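Local coordinates for protein phosphatidylinositol-specific phospholipase C1 (Streptomyces antibioticus, PDB 3H4X) that belongs to the phosphatidylinositol-specific phospholipase C family, as a single-chain bacterial enzyme built on an alpha/beta barrel, at residues Gly297-Glu302 with Asp323-Pro328. Sequence-based numbering, arbitrary orientation.
Sequences GTHPTE and DWYPLP. With EOH (ethanol), chain R.
Gly297 and Asp323 join the two loops through their backbones: Asp323 N donates to Gly297 O at 2.9 Å, with an N-H...O angle of 134°. One residue on, the CA atoms of Thr298 and Trp324 are the nearest pair across the two segments, and Thr298 CA offers its hydrogen to Asp323 O in a CA-H...O contact of 3.5 Å. Beyond this point 323-328 folds back in a type I beta turn from Trp324 to Leu327, closed by Leu327 N bonding to Trp324 O.

Pro300 crosses Trp324 at about a right angle and sets CG over one face of the indole, Pro300 CG 3.3 Å from Trp324 NE1. The indole N-H is spent on Asp296 O, which fixes the ring's rotation, while Ala305 and Val309 of helix 302-314 pack against it. Leu327 CD1 approaches Pro300 CG at 3.8 Å. Toward the surface, His299 crosses Pro326 nearly perpendicularly, His299 CE1 3.4 Å from Pro326 CG. In Thr298 the hydroxyl sits beside the backbone N (chi1 -55°), which turns CG2 the other way, to 3.6 Å from Tyr325 CE2. Thr298 O, which faces Pro326 CD, is buried here and finds no hydrogen-bond partner in the model. An ethanol, probably from the crystallisation liquor, donates to Tyr325 O at 2.8 Å.

Thr301 is the N-cap of helix 302-314, its OG1 accepting from Glu304 N, and Leu327 occupies the N-cap position of helix 328-331. The contact thus packs the loop leading into the helix of a beta-alpha-beta unit of the barrel (strand 282-286, helix 302-314, parallel strand 319-322) against the loop leaving its second strand.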
ATOM      1  N   GLY A 297      -9.378  18.060  -1.574  1.00 13.16           N
ATOM      2  CA  GLY A 297      -8.499  16.916  -1.359  1.00 13.28           C
ATOM      3  C   GLY A 297      -7.779  16.949  -0.023  1.00 13.61           C
ATOM      4  O   GLY A 297      -7.219  15.942   0.413  1.00 13.53           O
ATOM      5  N   THR A 298      -7.794  18.106   0.635  1.00 14.22           N
ATOM      6  CA  THR A 298      -7.076  18.280   1.892  1.00 15.03           C
ATOM      7  C   THR A 298      -8.002  18.729   3.013  1.00 15.47           C
ATOM      8  O   THR A 298      -8.033  18.120   4.084  1.00 15.36           O
ATOM      9  CB  THR A 298      -5.931  19.299   1.737  1.00 15.08           C
ATOM     10  OG1 THR A 298      -5.080  18.898   0.658  1.00 15.92           O
ATOM     11  CG2 THR A 298      -5.117  19.401   3.022  1.00 15.42           C
ATOM     12  N   HIS A 299      -8.763  19.790   2.754  1.00 16.10           N
ATOM     13  CA  HIS A 299      -9.606  20.416   3.772  1.00 17.00           C
ATOM     14  C   HIS A 299     -11.096  20.410   3.432  1.00 16.96           C
ATOM     15  O   HIS A 299     -11.733  21.462   3.464  1.00 17.22           O
ATOM     16  CB  HIS A 299      -9.187  21.876   3.991  1.00 17.56           C
ATOM     17  CG  HIS A 299      -7.805  22.046   4.539  1.00 19.09           C
ATOM     18  ND1 HIS A 299      -7.527  21.988   5.888  1.00 20.44           N
ATOM     19  CD2 HIS A 299      -6.627  22.299   3.923  1.00 20.14           C
ATOM     20  CE1 HIS A 299      -6.234  22.184   6.077  1.00 20.61           C
ATOM     21  NE2 HIS A 299      -5.665  22.376   4.901  1.00 20.58           N
ATOM     22  N   PRO A 300     -11.668  19.240   3.112  1.00 16.88           N
ATOM     23  CA  PRO A 300     -13.114  19.239   2.934  1.00 17.01           C
ATOM     24  C   PRO A 300     -13.758  19.308   4.309  1.00 17.18           C
ATOM     25  O   PRO A 300     -13.054  19.232   5.312  1.00 17.31           O
ATOM     26  CB  PRO A 300     -13.377  17.870   2.313  1.00 16.88           C
ATOM     27  CG  PRO A 300     -12.328  17.003   2.925  1.00 16.81           C
ATOM     28  CD  PRO A 300     -11.101  17.881   3.041  1.00 16.79           C
ATOM     29  N   THR A 301     -15.076  19.451   4.372  1.00 17.43           N
ATOM     30  CA  THR A 301     -15.747  19.343   5.659  1.00 17.59           C
ATOM     31  C   THR A 301     -15.784  17.873   6.063  1.00 17.52           C
ATOM     32  O   THR A 301     -15.718  16.985   5.210  1.00 17.23           O
ATOM     33  CB  THR A 301     -17.184  19.903   5.625  1.00 17.70           C
ATOM     34  OG1 THR A 301     -18.023  19.029   4.862  1.00 17.78           O
ATOM     35  CG2 THR A 301     -17.208  21.306   5.020  1.00 18.12           C
ATOM     36  N   GLU A 302     -15.870  17.617   7.363  1.00 17.45           N
ATOM     37  CA  GLU A 302     -15.964  16.257   7.868  1.00 17.45           C
ATOM     38  C   GLU A 302     -17.146  15.525   7.235  1.00 16.89           C
ATOM     39  O   GLU A 302     -17.039  14.357   6.852  1.00 16.94           O
ATOM     40  CB  GLU A 302     -16.099  16.263   9.392  1.00 17.94           C
ATOM     41  CG  GLU A 302     -16.245  14.887  10.008  1.00 19.64           C
ATOM     42  CD  GLU A 302     -16.363  14.935  11.520  1.00 21.75           C
ATOM     43  OE1 GLU A 302     -16.880  15.943  12.048  1.00 22.92           O
ATOM     44  OE2 GLU A 302     -15.939  13.962  12.180  1.00 23.06           O
ATOM     45  N   ASP A 323      -5.890  13.425   0.745  1.00 10.87           N
ATOM     46  CA  ASP A 323      -4.900  14.117   1.571  1.00 11.83           C
ATOM     47  C   ASP A 323      -5.509  14.673   2.855  1.00 11.66           C
ATOM     48  O   ASP A 323      -5.106  15.741   3.320  1.00 12.02           O
ATOM     49  CB  ASP A 323      -4.266  15.276   0.796  1.00 12.75           C
ATOM     50  CG  ASP A 323      -3.434  14.816  -0.384  1.00 15.11           C
ATOM     51  OD1 ASP A 323      -3.187  13.602  -0.518  1.00 17.52           O
ATOM     52  OD2 ASP A 323      -3.019  15.680  -1.184  1.00 18.32           O
ATOM     53  N   TRP A 324      -6.458  13.950   3.436  1.00 11.37           N
ATOM     54  CA  TRP A 324      -7.262  14.488   4.536  1.00 11.50           C
ATOM     55  C   TRP A 324      -6.595  14.423   5.912  1.00 11.74           C
ATOM     56  O   TRP A 324      -7.231  14.057   6.900  1.00 11.68           O
ATOM     57  CB  TRP A 324      -8.627  13.798   4.588  1.00 11.42           C
ATOM     58  CG  TRP A 324      -9.440  13.968   3.335  1.00 11.07           C
ATOM     59  CD1 TRP A 324      -9.424  15.034   2.485  1.00 11.39           C
ATOM     60  CD2 TRP A 324     -10.404  13.049   2.809  1.00 11.30           C
ATOM     61  NE1 TRP A 324     -10.313  14.832   1.456  1.00 11.45           N
ATOM     62  CE2 TRP A 324     -10.928  13.621   1.633  1.00 11.44           C
ATOM     63  CE3 TRP A 324     -10.870  11.796   3.215  1.00 11.91           C
ATOM     64  CZ2 TRP A 324     -11.895  12.982   0.856  1.00 11.87           C
ATOM     65  CZ3 TRP A 324     -11.834  11.165   2.445  1.00 12.65           C
ATOM     66  CH2 TRP A 324     -12.335  11.758   1.279  1.00 12.73           C
ATOM     67  N   TYR A 325      -5.323  14.797   5.983  1.00 11.99           N
ATOM     68  CA  TYR A 325      -4.626  14.787   7.265  1.00 12.87           C
ATOM     69  C   TYR A 325      -5.263  15.696   8.337  1.00 13.21           C
ATOM     70  O   TYR A 325      -5.128  15.421   9.527  1.00 13.48           O
ATOM     71  CB  TYR A 325      -3.126  15.069   7.091  1.00 13.15           C
ATOM     72  CG  TYR A 325      -2.802  16.453   6.574  1.00 14.25           C
ATOM     73  CD1 TYR A 325      -2.627  17.517   7.448  1.00 15.15           C
ATOM     74  CD2 TYR A 325      -2.661  16.694   5.214  1.00 15.25           C
ATOM     75  CE1 TYR A 325      -2.327  18.783   6.982  1.00 16.23           C
ATOM     76  CE2 TYR A 325      -2.363  17.959   4.739  1.00 16.21           C
ATOM     77  CZ  TYR A 325      -2.197  18.997   5.629  1.00 16.82           C
ATOM     78  OH  TYR A 325      -1.901  20.260   5.166  1.00 18.64           O
ATOM     79  N   PRO A 326      -5.965  16.772   7.927  1.00 13.56           N
ATOM     80  CA  PRO A 326      -6.622  17.604   8.940  1.00 14.12           C
ATOM     81  C   PRO A 326      -7.830  16.934   9.590  1.00 14.64           C
ATOM     82  O   PRO A 326      -8.405  17.483  10.531  1.00 15.37           O
ATOM     83  CB  PRO A 326      -7.083  18.832   8.142  1.00 14.40           C
ATOM     84  CG  PRO A 326      -6.220  18.863   6.938  1.00 13.96           C
ATOM     85  CD  PRO A 326      -5.993  17.410   6.600  1.00 13.38           C
ATOM     86  N   LEU A 327      -8.210  15.757   9.102  1.00 14.87           N
ATOM     87  CA  LEU A 327      -9.419  15.092   9.580  1.00 15.06           C
ATOM     88  C   LEU A 327      -9.163  13.683  10.116  1.00 15.14           C
ATOM     89  O   LEU A 327      -9.640  12.706   9.544  1.00 14.77           O
ATOM     90  CB  LEU A 327     -10.463  15.030   8.460  1.00 15.29           C
ATOM     91  CG  LEU A 327     -10.892  16.352   7.819  1.00 16.01           C
ATOM     92  CD1 LEU A 327     -11.725  16.085   6.573  1.00 16.53           C
ATOM     93  CD2 LEU A 327     -11.658  17.214   8.811  1.00 16.91           C
ATOM     94  N   PRO A 328      -8.417  13.571  11.224  1.00 15.41           N
ATOM     95  CA  PRO A 328      -8.105  12.245  11.761  1.00 15.65           C
ATOM     96  C   PRO A 328      -9.348  11.419  12.096  1.00 16.05           C
ATOM     97  O   PRO A 328      -9.313  10.192  12.021  1.00 16.03           O
ATOM     98  CB  PRO A 328      -7.293  12.549  13.028  1.00 15.74           C
ATOM     99  CG  PRO A 328      -7.553  13.994  13.330  1.00 15.50           C
ATOM    100  CD  PRO A 328      -7.808  14.652  12.015  1.00 15.54           C
TER
HETATM  101  C1  EOH R 356      -3.104  18.496  11.104  1.00 26.40           C
HETATM  102  C2  EOH R 356      -4.184  19.449  10.606  1.00 26.38           C
HETATM  103  O   EOH R 356      -3.518  17.149  11.039  1.00 26.28           O